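Long-range contacts in hypothetical protein (Giardia lamblia, PDB 3I3F), which is of unknown function but belongs to the YjgF-like (endoribonuclease L-PSP) family of trimeric proteins, and binds pentanoic acid in the crystal: residues L18-V23 with K70-A75; S44-D48 with Q63-I68; I82-F88 with E132-A138; I87-L93 with L125-V131. All coordinates share one frame. Residues are numbered along the deposited sequence.

Overall arrangement
The contacts trace the alpha/beta fold of a YjgF-like subunit. Contacts 1 and 2 come first, centres about 11 Å apart, and both fasten loops to helix 56-74; contact 2 falls within the chain span bridged by contact 1. Contacts 3 and 4 follow, centres about 15 Å apart: both use strand 82-90, share Ile87 and Phe88, and pair it with strand 131-139 or the loop before it. Helix and sheet meet where Ile68 of contact 2 packs on Val133 of contact 3 and Leu72 of contact 1 on Ile82. Contacts 1 and 4 lie farthest apart, centres about 23 Å, while contacts 2, 3 and 4 converge on a pentanoic acid site, the last two touching neighbouring subunits.

Contact 1 (L18-V23 with K70-A75); sequences LVCPDV and KCLEYA
The strongest link is a salt bridge, Lys70 NZ to Asp22 OD2 at 2.9 Å. Lys70, chi1 m and then fully extended, stretches from helix 56-74 to the carboxylate, and its ammonium group also salt-bridges Asp66. A water joins Val19 N (2.9 Å) to Tyr74 OH (3.1 Å). Cys20 to Val23 form a type I beta turn, closed by Val23 N to Cys20 O at 3.1 Å; Pro21, whose ring restricts phi to near -65°, suits the second position. This loop, leaving strand 16-18, folds onto the C-terminal end of the helix, which packs on the sheet of the YjgF-like subunit (Cys71 and Tyr74 on Ile32); the CA atoms of Cys20 and Cys71 are 5.8 Å apart. Tyr74, chi1 t, turns a ring face to Cys20 CA, a CH-pi contact 3.7 Å from the ring centroid, with Cys20 SG oblique at 4.5 Å. Pro21 CD lies 3.5 Å from Tyr74 CE1, and Leu18 CB sits at the ring edge, 4.2 Å from CE2. Val23 CG1 meets Cys71 SG at 3.8 Å.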
loop_
_atom_site.group_PDB
_atom_site.type_symbol
_atom_site.label_atom_id
_atom_site.label_comp_id
_atom_site.label_asym_id
_atom_site.label_seq_id
_atom_site.Cartn_x
_atom_site.Cartn_y
_atom_site.Cartn_z
ATOM N N LEU A 18 11.785 -4.183 -15.084
ATOM C CA LEU A 18 13.195 -3.842 -15.229
ATOM C C LEU A 18 13.981 -4.311 -14.015
ATOM O O LEU A 18 13.429 -4.448 -12.919
ATOM C CB LEU A 18 13.362 -2.325 -15.371
ATOM C CG LEU A 18 12.992 -1.647 -16.694
ATOM C CD1 LEU A 18 11.552 -1.908 -17.092
ATOM C CD2 LEU A 18 13.246 -0.149 -16.596
ATOM N N VAL A 19 15.272 -4.552 -14.219
ATOM C CA VAL A 19 16.198 -4.826 -13.129
ATOM C C VAL A 19 17.431 -3.949 -13.301
ATOM O O VAL A 19 18.169 -4.089 -14.278
ATOM C CB VAL A 19 16.627 -6.308 -13.085
ATOM C CG1 VAL A 19 17.579 -6.553 -11.915
ATOM C CG2 VAL A 19 15.410 -7.212 -12.977
ATOM N N CYS A 20 17.633 -3.029 -12.364
ATOM C CA CYS A 20 18.845 -2.230 -12.329
ATOM C C CYS A 20 19.992 -3.125 -11.866
ATOM O O CYS A 20 19.938 -3.674 -10.764
ATOM C CB CYS A 20 18.681 -1.054 -11.369
ATOM S SG CYS A 20 20.167 -0.059 -11.183
ATOM N N PRO A 21 21.033 -3.284 -12.703
ATOM C CA PRO A 21 22.118 -4.197 -12.339
ATOM C C PRO A 21 22.954 -3.776 -11.121
ATOM O O PRO A 21 23.705 -4.600 -10.604
ATOM C CB PRO A 21 22.988 -4.241 -13.603
ATOM C CG PRO A 21 22.670 -3.011 -14.343
ATOM C CD PRO A 21 21.251 -2.666 -14.024
ATOM N N ASP A 22 22.816 -2.524 -10.673
ATOM C CA ASP A 22 23.575 -2.023 -9.522
ATOM C C ASP A 22 22.766 -2.093 -8.223
ATOM O O ASP A 22 23.212 -1.608 -7.180
ATOM C CB ASP A 22 24.040 -0.584 -9.772
ATOM C CG ASP A 22 25.127 -0.143 -8.802
ATOM O OD1 ASP A 22 25.872 -1.012 -8.300
ATOM O OD2 ASP A 22 25.234 1.073 -8.537
ATOM N N VAL A 23 21.579 -2.698 -8.279
ATOM C CA VAL A 23 20.735 -2.851 -7.095
ATOM C C VAL A 23 20.348 -4.318 -6.917
ATOM O O VAL A 23 20.011 -5.004 -7.886
ATOM C CB VAL A 23 19.465 -1.973 -7.185
ATOM C CG1 VAL A 23 18.582 -2.165 -5.954
ATOM C CG2 VAL A 23 19.846 -0.504 -7.347
ATOM N N LYS A 70 18.651 4.691 -7.376
ATOM C CA LYS A 70 19.235 4.014 -8.534
ATOM C C LYS A 70 18.171 3.346 -9.404
ATOM O O LYS A 70 18.217 3.449 -10.628
ATOM C CB LYS A 70 20.280 2.988 -8.094
ATOM C CG LYS A 70 21.562 3.608 -7.564
ATOM C CD LYS A 70 22.567 2.542 -7.180
ATOM C CE LYS A 70 23.809 3.147 -6.551
ATOM N NZ LYS A 70 24.637 2.121 -5.857
ATOM N N CYS A 71 17.213 2.670 -8.775
ATOM C CA CYS A 71 16.124 2.034 -9.517
ATOM C C CYS A 71 15.310 3.057 -10.304
ATOM O O CYS A 71 15.030 2.854 -11.487
ATOM C CB CYS A 71 15.199 1.257 -8.580
ATOM S SG CYS A 71 15.892 -0.286 -7.967
ATOM N N LEU A 72 14.933 4.155 -9.652
ATOM C CA LEU A 72 14.122 5.182 -10.302
ATOM C C LEU A 72 14.859 5.847 -11.464
ATOM O O LEU A 72 14.275 6.055 -12.525
ATOM C CB LEU A 72 13.651 6.235 -9.291
ATOM C CG LEU A 72 12.615 5.736 -8.279
ATOM C CD1 LEU A 72 12.295 6.813 -7.256
ATOM C CD2 LEU A 72 11.346 5.282 -8.985
ATOM N N GLU A 73 16.135 6.166 -11.278
ATOM C CA GLU A 73 16.919 6.789 -12.349
ATOM C C GLU A 73 17.103 5.835 -13.532
ATOM O O GLU A 73 17.038 6.250 -14.690
ATOM C CB GLU A 73 18.258 7.306 -11.813
ATOM C CG GLU A 73 18.077 8.539 -10.925
ATOM C CD GLU A 73 19.366 9.067 -10.321
ATOM O OE1 GLU A 73 20.452 8.539 -10.641
ATOM O OE2 GLU A 73 19.288 10.021 -9.517
ATOM N N TYR A 74 17.296 4.554 -13.230
ATOM C CA TYR A 74 17.375 3.502 -14.243
ATOM C C TYR A 74 16.081 3.419 -15.063
ATOM O O TYR A 74 16.115 3.136 -16.264
ATOM C CB TYR A 74 17.660 2.167 -13.545
ATOM C CG TYR A 74 17.978 0.995 -14.447
ATOM C CD1 TYR A 74 19.214 0.888 -15.078
ATOM C CD2 TYR A 74 17.054 -0.030 -14.635
ATOM C CE1 TYR A 74 19.515 -0.201 -15.886
ATOM C CE2 TYR A 74 17.343 -1.119 -15.443
ATOM C CZ TYR A 74 18.574 -1.199 -16.067
ATOM O OH TYR A 74 18.859 -2.281 -16.868
ATOM N N ALA A 75 14.952 3.696 -14.411
ATOM C CA ALA A 75 13.629 3.652 -15.044
ATOM C C ALA A 75 13.163 5.011 -15.592
ATOM O O ALA A 75 11.965 5.217 -15.786
ATOM C CB ALA A 75 12.604 3.111 -14.046
HETATM O O HOH W 1 16.465 -4.224 -16.852
HETATM O O HOH W 2 22.762 -0.203 -4.792
#

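Contact 2 (S44-D48 with Q63-I68); sequences SVGID and QTFDNI
One wall of the pentanoic acid pocket is built here: the loop 44-48 follows the pocket residue Gly43, and the side chain of Val45, pointing away from helix 56-74, comes within about 4 Å of the ligand. The other side of the loop rests on the helix, closest at Gly46 and Thr64, whose CA atoms are 4.5 Å apart. Gly46 is the centre of an inverse gamma turn (phi/psi -83/49), with a weak hydrogen bond from Ile47 N to Val45 O at 2.9 Å. Gly46 C lies 3.6 Å from Gln63 CG. Asn67, chi1 m, anchors the turn: its ND2 donates to Ile47 O at 3.0 Å, and its OD1 accepts from Gln63 NE2 at 2.9 Å, which steadies the amide. A water links Ile47 O (2.8 Å) to Asn67 OD1 (2.9 Å). Ser44 faces apolar atoms, its OG 3.4 Å from Ile68 CG1 and its CB 3.9 Å from Thr64 CG2; the hydroxyl of Thr64 is hydrogen-bonded to Gln60 O. Ser44 also has a backbone link to Val133, on which Thr64 and Ile68 pack, so the loop after strand 38-41 is held against helix 56-74 beside strand 131-139.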
loop_
_atom_site.group_PDB
_atom_site.type_symbol
_atom_site.label_atom_id
_atom_site.label_comp_id
_atom_site.label_asym_id
_atom_site.label_seq_id
_atom_site.Cartn_x
_atom_site.Cartn_y
_atom_site.Cartn_z
ATOM N N SER A 44 12.006 -2.193 -0.978
ATOM C CA SER A 44 13.419 -1.831 -0.906
ATOM C C SER A 44 13.908 -1.937 0.530
ATOM O O SER A 44 13.218 -1.514 1.461
ATOM C CB SER A 44 13.634 -0.411 -1.426
ATOM O OG SER A 44 13.282 -0.316 -2.795
ATOM N N VAL A 45 15.100 -2.499 0.700
ATOM C CA VAL A 45 15.688 -2.720 2.013
ATOM C C VAL A 45 17.174 -2.383 1.969
ATOM O O VAL A 45 17.730 -2.139 0.893
ATOM C CB VAL A 45 15.474 -4.181 2.470
ATOM C CG1 VAL A 45 13.982 -4.467 2.643
ATOM C CG2 VAL A 45 16.104 -5.152 1.477
ATOM N N GLY A 46 17.810 -2.372 3.136
ATOM C CA GLY A 46 19.190 -1.903 3.266
ATOM C C GLY A 46 20.253 -2.926 2.913
ATOM O O GLY A 46 21.208 -3.117 3.667
ATOM N N ILE A 47 20.093 -3.569 1.758
ATOM C CA ILE A 47 21.024 -4.580 1.267
ATOM C C ILE A 47 21.714 -4.031 0.023
ATOM O O ILE A 47 21.054 -3.497 -0.870
ATOM C CB ILE A 47 20.280 -5.890 0.933
ATOM C CG1 ILE A 47 19.672 -6.486 2.208
ATOM C CG2 ILE A 47 21.219 -6.894 0.267
ATOM C CD1 ILE A 47 18.767 -7.676 1.972
ATOM N N ASP A 48 23.041 -4.148 -0.029
ATOM C CA ASP A 48 23.807 -3.628 -1.165
ATOM C C ASP A 48 23.863 -4.662 -2.293
ATOM O O ASP A 48 23.329 -5.764 -2.154
ATOM C CB ASP A 48 25.209 -3.149 -0.734
ATOM C CG ASP A 48 26.085 -4.259 -0.171
ATOM O OD1 ASP A 48 25.914 -5.435 -0.548
ATOM O OD2 ASP A 48 26.965 -3.936 0.657
ATOM N N GLN A 63 21.192 2.908 2.627
ATOM C CA GLN A 63 21.261 1.930 1.543
ATOM C C GLN A 63 19.903 1.748 0.857
ATOM O O GLN A 63 19.839 1.622 -0.365
ATOM C CB GLN A 63 21.785 0.585 2.058
ATOM C CG GLN A 63 22.002 -0.463 0.969
ATOM C CD GLN A 63 23.105 -0.077 0.004
ATOM O OE1 GLN A 63 24.252 0.112 0.407
ATOM N NE2 GLN A 63 22.765 0.042 -1.274
ATOM N N THR A 64 18.829 1.741 1.644
ATOM C CA THR A 64 17.478 1.603 1.101
ATOM C C THR A 64 17.150 2.720 0.114
ATOM O O THR A 64 16.664 2.457 -0.984
ATOM C CB THR A 64 16.419 1.579 2.223
ATOM O OG1 THR A 64 16.616 0.420 3.039
ATOM C CG2 THR A 64 15.008 1.544 1.643
ATOM N N PHE A 65 17.428 3.963 0.496
ATOM C CA PHE A 65 17.114 5.086 -0.381
ATOM C C PHE A 65 18.091 5.228 -1.546
ATOM O O PHE A 65 17.716 5.735 -2.599
ATOM C CB PHE A 65 16.963 6.382 0.419
ATOM C CG PHE A 65 15.662 6.456 1.163
ATOM C CD1 PHE A 65 14.471 6.642 0.471
ATOM C CD2 PHE A 65 15.614 6.293 2.539
ATOM C CE1 PHE A 65 13.260 6.689 1.140
ATOM C CE2 PHE A 65 14.403 6.341 3.217
ATOM C CZ PHE A 65 13.224 6.534 2.513
ATOM N N ASP A 66 19.323 4.751 -1.373
ATOM C CA ASP A 66 20.259 4.652 -2.494
ATOM C C ASP A 66 19.732 3.660 -3.535
ATOM O O ASP A 66 19.763 3.941 -4.732
ATOM C CB ASP A 66 21.653 4.231 -2.017
ATOM C CG ASP A 66 22.716 4.408 -3.090
ATOM O OD1 ASP A 66 22.813 5.516 -3.660
ATOM O OD2 ASP A 66 23.463 3.441 -3.351
ATOM N N ASN A 67 19.246 2.508 -3.070
ATOM C CA ASN A 67 18.612 1.520 -3.951
ATOM C C ASN A 67 17.427 2.112 -4.710
ATOM O O ASN A 67 17.304 1.937 -5.922
ATOM C CB ASN A 67 18.140 0.296 -3.155
ATOM C CG ASN A 67 19.288 -0.550 -2.625
ATOM O OD1 ASN A 67 20.443 -0.388 -3.023
ATOM N ND2 ASN A 67 18.968 -1.470 -1.724
ATOM N N ILE A 68 16.559 2.818 -3.989
ATOM C CA ILE A 68 15.395 3.467 -4.590
ATOM C C ILE A 68 15.813 4.503 -5.634
ATOM O O ILE A 68 15.266 4.530 -6.736
ATOM C CB ILE A 68 14.500 4.126 -3.515
ATOM C CG1 ILE A 68 13.807 3.049 -2.676
ATOM C CG2 ILE A 68 13.453 5.028 -4.157
ATOM C CD1 ILE A 68 13.178 3.566 -1.405
HETATM O O HOH W 3 16.503 -3.608 -1.650
HETATM O O HOH W 4 16.277 -2.427 -2.268
HETATM O O HOH W 5 21.461 -3.076 -3.638
#

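Contact 3 (I82-F88 with E132-A138); sequences IVSLNIF and EVVNVVA
Strands 82-90 and 131-139 run antiparallel, their segment axes 166° apart and 4.4 Å at closest approach. Phe88-Glu132, Asn86-Val134 and Ser84-Val137 are hydrogen-bonded pairs; two beta bulges shift the register. In the classic one, Val83 N (2.7 Å) and Ser84 N (3.3 Å) both donate to Val137 O. At the other, Asn135 adopts left-handed helical angles (phi/psi 53/38), which asparagine tolerates well. Asn135 ND2 donates to Asn86 OD1 at 2.8 Å, both side chains being chi1 m, while Asn86 ND2 folds back to Leu85 O at 3.0 Å. Phe88, also m, brings CE2 to 3.7 Å from Val134 CG2. Leu85 CB lies 3.9 Å from Val136 CG2; beside it the apolar face packs against helix 56-74 (Ile82 and Val133) and helix 95-108 (Ile87). Glu132, extended with chi1 t, reaches the pentanoic acid pocket. Asn86 OD1 also accepts from Asn135 of a neighbouring subunit, and Asn135 packs on its counterparts in both others, so this bulged pair lies in the trimer interface of the YjgF-like fold.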
loop_
_atom_site.group_PDB
_atom_site.type_symbol
_atom_site.label_atom_id
_atom_site.label_comp_id
_atom_site.label_asym_id
_atom_site.label_seq_id
_atom_site.Cartn_x
_atom_site.Cartn_y
_atom_site.Cartn_z
ATOM N N ILE A 82 8.974 10.972 -7.201
ATOM C CA ILE A 82 8.163 10.096 -6.359
ATOM C C ILE A 82 6.895 10.829 -5.930
ATOM O O ILE A 82 6.958 11.963 -5.453
ATOM C CB ILE A 82 8.928 9.628 -5.104
ATOM C CG1 ILE A 82 10.093 8.717 -5.494
ATOM C CG2 ILE A 82 7.994 8.886 -4.149
ATOM C CD1 ILE A 82 11.018 8.393 -4.342
ATOM N N VAL A 83 5.755 10.168 -6.125
ATOM C CA VAL A 83 4.442 10.686 -5.749
ATOM C C VAL A 83 4.064 10.207 -4.347
ATOM O O VAL A 83 3.547 10.968 -3.526
ATOM C CB VAL A 83 3.365 10.184 -6.739
ATOM C CG1 VAL A 83 1.968 10.591 -6.286
ATOM C CG2 VAL A 83 3.657 10.692 -8.147
ATOM N N SER A 84 4.321 8.927 -4.087
ATOM C CA SER A 84 3.914 8.290 -2.843
ATOM C C SER A 84 4.852 7.142 -2.480
ATOM O O SER A 84 5.433 6.506 -3.360
ATOM C CB SER A 84 2.480 7.769 -2.985
ATOM O OG SER A 84 2.000 7.212 -1.774
ATOM N N LEU A 85 5.007 6.904 -1.180
ATOM C CA LEU A 85 5.724 5.731 -0.677
ATOM C C LEU A 85 5.199 5.366 0.708
ATOM O O LEU A 85 4.538 6.174 1.360
ATOM C CB LEU A 85 7.240 5.971 -0.653
ATOM C CG LEU A 85 7.813 7.093 0.218
ATOM C CD1 LEU A 85 7.845 6.696 1.684
ATOM C CD2 LEU A 85 9.213 7.453 -0.256
ATOM N N ASN A 86 5.465 4.135 1.132
ATOM C CA ASN A 86 5.099 3.661 2.465
ATOM C C ASN A 86 6.355 3.203 3.186
ATOM O O ASN A 86 7.260 2.643 2.565
ATOM C CB ASN A 86 4.158 2.454 2.404
ATOM C CG ASN A 86 2.820 2.739 1.732
ATOM O OD1 ASN A 86 2.049 1.806 1.504
ATOM N ND2 ASN A 86 2.532 3.999 1.425
ATOM N N ILE A 87 6.393 3.407 4.497
ATOM C CA ILE A 87 7.509 2.953 5.314
ATOM C C ILE A 87 7.020 1.938 6.339
ATOM O O ILE A 87 6.035 2.180 7.039
ATOM C CB ILE A 87 8.169 4.126 6.057
ATOM C CG1 ILE A 87 8.708 5.157 5.061
ATOM C CG2 ILE A 87 9.299 3.625 6.956
ATOM C CD1 ILE A 87 8.726 6.550 5.605
ATOM N N PHE A 88 7.704 0.800 6.403
ATOM C CA PHE A 88 7.543 -0.145 7.498
ATOM C C PHE A 88 8.820 -0.110 8.323
ATOM O O PHE A 88 9.898 -0.418 7.815
ATOM C CB PHE A 88 7.303 -1.569 6.982
ATOM C CG PHE A 88 5.925 -1.798 6.419
ATOM C CD1 PHE A 88 4.798 -1.644 7.219
ATOM C CD2 PHE A 88 5.755 -2.197 5.101
ATOM C CE1 PHE A 88 3.523 -1.863 6.707
ATOM C CE2 PHE A 88 4.483 -2.421 4.582
ATOM C CZ PHE A 88 3.368 -2.252 5.387
ATOM N N GLU A 132 11.910 -1.008 5.887
ATOM C CA GLU A 132 11.573 -1.397 4.527
ATOM C C GLU A 132 10.677 -0.327 3.927
ATOM O O GLU A 132 9.733 0.130 4.573
ATOM C CB GLU A 132 10.868 -2.753 4.508
ATOM C CG GLU A 132 10.587 -3.269 3.101
ATOM C CD GLU A 132 10.115 -4.707 3.062
ATOM O OE1 GLU A 132 10.135 -5.387 4.113
ATOM O OE2 GLU A 132 9.728 -5.160 1.962
ATOM N N VAL A 133 10.989 0.083 2.704
ATOM C CA VAL A 133 10.203 1.091 2.003
ATOM C C VAL A 133 9.494 0.415 0.837
ATOM O O VAL A 133 10.133 -0.219 -0.007
ATOM C CB VAL A 133 11.083 2.257 1.520
ATOM C CG1 VAL A 133 10.260 3.257 0.720
ATOM C CG2 VAL A 133 11.742 2.938 2.712
ATOM N N VAL A 134 8.170 0.542 0.810
ATOM C CA VAL A 134 7.336 -0.184 -0.140
ATOM C C VAL A 134 6.362 0.758 -0.836
ATOM O O VAL A 134 6.204 1.912 -0.434
ATOM C CB VAL A 134 6.550 -1.323 0.558
ATOM C CG1 VAL A 134 7.497 -2.235 1.335
ATOM C CG2 VAL A 134 5.477 -0.762 1.480
ATOM N N ASN A 135 5.723 0.256 -1.888
ATOM C CA ASN A 135 4.732 1.021 -2.647
ATOM C C ASN A 135 5.248 2.379 -3.127
ATOM O O ASN A 135 4.510 3.366 -3.135
ATOM C CB ASN A 135 3.442 1.182 -1.833
ATOM C CG ASN A 135 2.742 -0.137 -1.590
ATOM O OD1 ASN A 135 2.706 -0.998 -2.468
ATOM N ND2 ASN A 135 2.186 -0.308 -0.398
ATOM N N VAL A 136 6.514 2.423 -3.536
ATOM C CA VAL A 136 7.056 3.621 -4.163
ATOM C C VAL A 136 6.411 3.755 -5.533
ATOM O O VAL A 136 6.497 2.840 -6.354
ATOM C CB VAL A 136 8.586 3.563 -4.315
ATOM C CG1 VAL A 136 9.088 4.739 -5.151
ATOM C CG2 VAL A 136 9.251 3.557 -2.950
ATOM N N VAL A 137 5.742 4.883 -5.748
ATOM C CA VAL A 137 5.107 5.208 -7.018
ATOM C C VAL A 137 5.681 6.541 -7.482
ATOM O O VAL A 137 5.690 7.515 -6.725
ATOM C CB VAL A 137 3.575 5.322 -6.865
ATOM C CG1 VAL A 137 2.914 5.623 -8.210
ATOM C CG2 VAL A 137 3.007 4.041 -6.260
ATOM N N ALA A 138 6.170 6.580 -8.718
ATOM C CA ALA A 138 6.830 7.767 -9.257
ATOM C C ALA A 138 6.443 7.996 -10.711
ATOM O O ALA A 138 6.102 7.058 -11.426
ATOM C CB ALA A 138 8.338 7.622 -9.138
HETATM O O HOH W 6 2.377 4.575 -2.065
#

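Contact 4 (I87-L93 with L125-V131); sequences IFLSTSL and LQEGLLV
Leu130, Leu125 and Ser90 lose the most surface here. Leu130 interrupts the extended chain (phi/psi -100/-22) just ahead of strand 131-139, yet its carbonyl accepts from Ser90 N at 2.9 Å. Leu130 CB lies 3.9 Å from Leu93 CD2, and with chi1 m and chi2 t its CD2 comes to 4.1 Å from Ser92 OG. Leu125, with the same rotamers, points toward strand 82-90, setting CD2 3.7 Å from Phe88 CB and CD1 3.8 Å from Ser90 N; a branched apolar residue can thus pack on side chain and backbone at once.

Leu89 and Val131 form the last bridge, a non-hydrogen-bonded pair with CA atoms 4.5 Å apart, near the end of the antiparallel ladder of the central sheet; Leu89 CD2 lies 3.8 Å from Val131 CG2 on the face covered by Phe101 of helix 95-108. Beyond it Ser90 opens a type I turn, in which Leu93 N reaches Ser90 O at 3.1 Å. Ser90, chi1 t, shares a hydrogen bond with Ser92 (OG to OG 2.7 Å), and a water joins Ser90 OG (2.7 Å) to Leu125 N (2.9 Å). Within 125-131, Gln126 to Leu129 make a type II turn closed by Leu129 N to Gln126 O at 3.1 Å; Gly128 suits its positive phi. Gln126 NE2 hydrogen-bonds the bound pentanoic acid, while Phe88 and Leu125 pack on Val121 of a neighbouring subunit.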
loop_
_atom_site.group_PDB
_atom_site.type_symbol
_atom_site.label_atom_id
_atom_site.label_comp_id
_atom_site.label_asym_id
_atom_site.label_seq_id
_atom_site.Cartn_x
_atom_site.Cartn_y
_atom_site.Cartn_z
ATOM N N ILE A 87 6.393 3.407 4.497
ATOM C CA ILE A 87 7.509 2.953 5.314
ATOM C C ILE A 87 7.020 1.938 6.339
ATOM O O ILE A 87 6.035 2.180 7.039
ATOM C CB ILE A 87 8.169 4.126 6.057
ATOM C CG1 ILE A 87 8.708 5.157 5.061
ATOM C CG2 ILE A 87 9.299 3.625 6.956
ATOM C CD1 ILE A 87 8.726 6.550 5.605
ATOM N N PHE A 88 7.704 0.800 6.403
ATOM C CA PHE A 88 7.543 -0.145 7.498
ATOM C C PHE A 88 8.820 -0.110 8.323
ATOM O O PHE A 88 9.898 -0.418 7.815
ATOM C CB PHE A 88 7.303 -1.569 6.982
ATOM C CG PHE A 88 5.925 -1.798 6.419
ATOM C CD1 PHE A 88 4.798 -1.644 7.219
ATOM C CD2 PHE A 88 5.755 -2.197 5.101
ATOM C CE1 PHE A 88 3.523 -1.863 6.707
ATOM C CE2 PHE A 88 4.483 -2.421 4.582
ATOM C CZ PHE A 88 3.368 -2.252 5.387
ATOM N N LEU A 89 8.703 0.297 9.583
ATOM C CA LEU A 89 9.816 0.225 10.522
ATOM C C LEU A 89 9.637 -1.025 11.369
ATOM O O LEU A 89 8.513 -1.413 11.677
ATOM C CB LEU A 89 9.856 1.466 11.414
ATOM C CG LEU A 89 10.140 2.795 10.711
ATOM C CD1 LEU A 89 10.074 3.946 11.705
ATOM C CD2 LEU A 89 11.492 2.770 10.008
ATOM N N SER A 90 10.739 -1.664 11.740
ATOM C CA SER A 90 10.657 -2.862 12.566
ATOM C C SER A 90 9.997 -2.543 13.903
ATOM O O SER A 90 10.241 -1.487 14.490
ATOM C CB SER A 90 12.046 -3.452 12.809
ATOM O OG SER A 90 11.971 -4.561 13.689
ATOM N N THR A 91 9.166 -3.464 14.382
ATOM C CA THR A 91 8.584 -3.347 15.717
ATOM C C THR A 91 9.671 -3.288 16.797
ATOM O O THR A 91 9.437 -2.771 17.889
ATOM C CB THR A 91 7.624 -4.516 16.016
ATOM O OG1 THR A 91 8.263 -5.756 15.693
ATOM C CG2 THR A 91 6.349 -4.382 15.199
ATOM N N SER A 92 10.858 -3.807 16.481
ATOM C CA SER A 92 11.989 -3.815 17.413
ATOM C C SER A 92 12.672 -2.454 17.619
ATOM O O SER A 92 13.453 -2.301 18.559
ATOM C CB SER A 92 13.039 -4.831 16.947
ATOM O OG SER A 92 13.699 -4.392 15.769
ATOM N N LEU A 93 12.399 -1.477 16.754
ATOM C CA LEU A 93 13.097 -0.190 16.821
ATOM C C LEU A 93 12.761 0.600 18.084
ATOM O O LEU A 93 11.614 0.614 18.534
ATOM C CB LEU A 93 12.788 0.681 15.597
ATOM C CG LEU A 93 13.260 0.215 14.218
ATOM C CD1 LEU A 93 13.186 1.379 13.240
ATOM C CD2 LEU A 93 14.669 -0.354 14.255
ATOM N N LEU A 125 9.126 -7.317 10.274
ATOM C CA LEU A 125 9.810 -7.477 8.994
ATOM C C LEU A 125 10.593 -8.781 8.970
ATOM O O LEU A 125 10.778 -9.424 10.006
ATOM C CB LEU A 125 10.766 -6.305 8.752
ATOM C CG LEU A 125 10.149 -4.908 8.867
ATOM C CD1 LEU A 125 11.209 -3.833 8.663
ATOM C CD2 LEU A 125 9.008 -4.738 7.875
ATOM N N GLN A 126 11.063 -9.157 7.782
ATOM C CA GLN A 126 11.876 -10.365 7.625
ATOM C C GLN A 126 13.196 -10.230 8.389
ATOM O O GLN A 126 13.617 -9.121 8.729
ATOM C CB GLN A 126 12.114 -10.667 6.141
ATOM C CG GLN A 126 10.845 -11.108 5.409
ATOM C CD GLN A 126 11.001 -11.157 3.900
ATOM O OE1 GLN A 126 12.114 -11.211 3.374
ATOM N NE2 GLN A 126 9.876 -11.147 3.191
ATOM N N GLU A 127 13.834 -11.368 8.658
ATOM C CA GLU A 127 14.987 -11.438 9.566
ATOM C C GLU A 127 16.055 -10.377 9.284
ATOM O O GLU A 127 16.509 -10.224 8.148
ATOM C CB GLU A 127 15.619 -12.834 9.508
ATOM C CG GLU A 127 16.679 -13.088 10.572
ATOM C CD GLU A 127 17.124 -14.538 10.615
ATOM O OE1 GLU A 127 16.464 -15.382 9.972
ATOM O OE2 GLU A 127 18.131 -14.833 11.291
ATOM N N GLY A 128 16.430 -9.635 10.327
ATOM C CA GLY A 128 17.513 -8.650 10.251
ATOM C C GLY A 128 17.120 -7.265 9.760
ATOM O O GLY A 128 17.861 -6.301 9.971
ATOM N N LEU A 129 15.963 -7.156 9.108
ATOM C CA LEU A 129 15.527 -5.892 8.518
ATOM C C LEU A 129 14.987 -4.944 9.584
ATOM O O LEU A 129 14.109 -5.316 10.365
ATOM C CB LEU A 129 14.445 -6.135 7.461
ATOM C CG LEU A 129 14.812 -7.041 6.285
ATOM C CD1 LEU A 129 13.626 -7.181 5.341
ATOM C CD2 LEU A 129 16.026 -6.507 5.544
ATOM N N LEU A 130 15.520 -3.723 9.608
ATOM C CA LEU A 130 15.079 -2.690 10.549
ATOM C C LEU A 130 14.126 -1.692 9.897
ATOM O O LEU A 130 13.361 -1.017 10.588
ATOM C CB LEU A 130 16.290 -1.946 11.117
ATOM C CG LEU A 130 17.318 -2.824 11.838
ATOM C CD1 LEU A 130 18.542 -2.007 12.219
ATOM C CD2 LEU A 130 16.707 -3.482 13.067
ATOM N N VAL A 131 14.191 -1.595 8.570
ATOM C CA VAL A 131 13.351 -0.689 7.803
ATOM C C VAL A 131 13.089 -1.286 6.424
ATOM O O VAL A 131 13.931 -2.000 5.871
ATOM C CB VAL A 131 14.015 0.708 7.652
ATOM C CG1 VAL A 131 15.403 0.584 7.030
ATOM C CG2 VAL A 131 13.136 1.644 6.828
HETATM O O HOH W 7 10.871 -6.703 12.504
#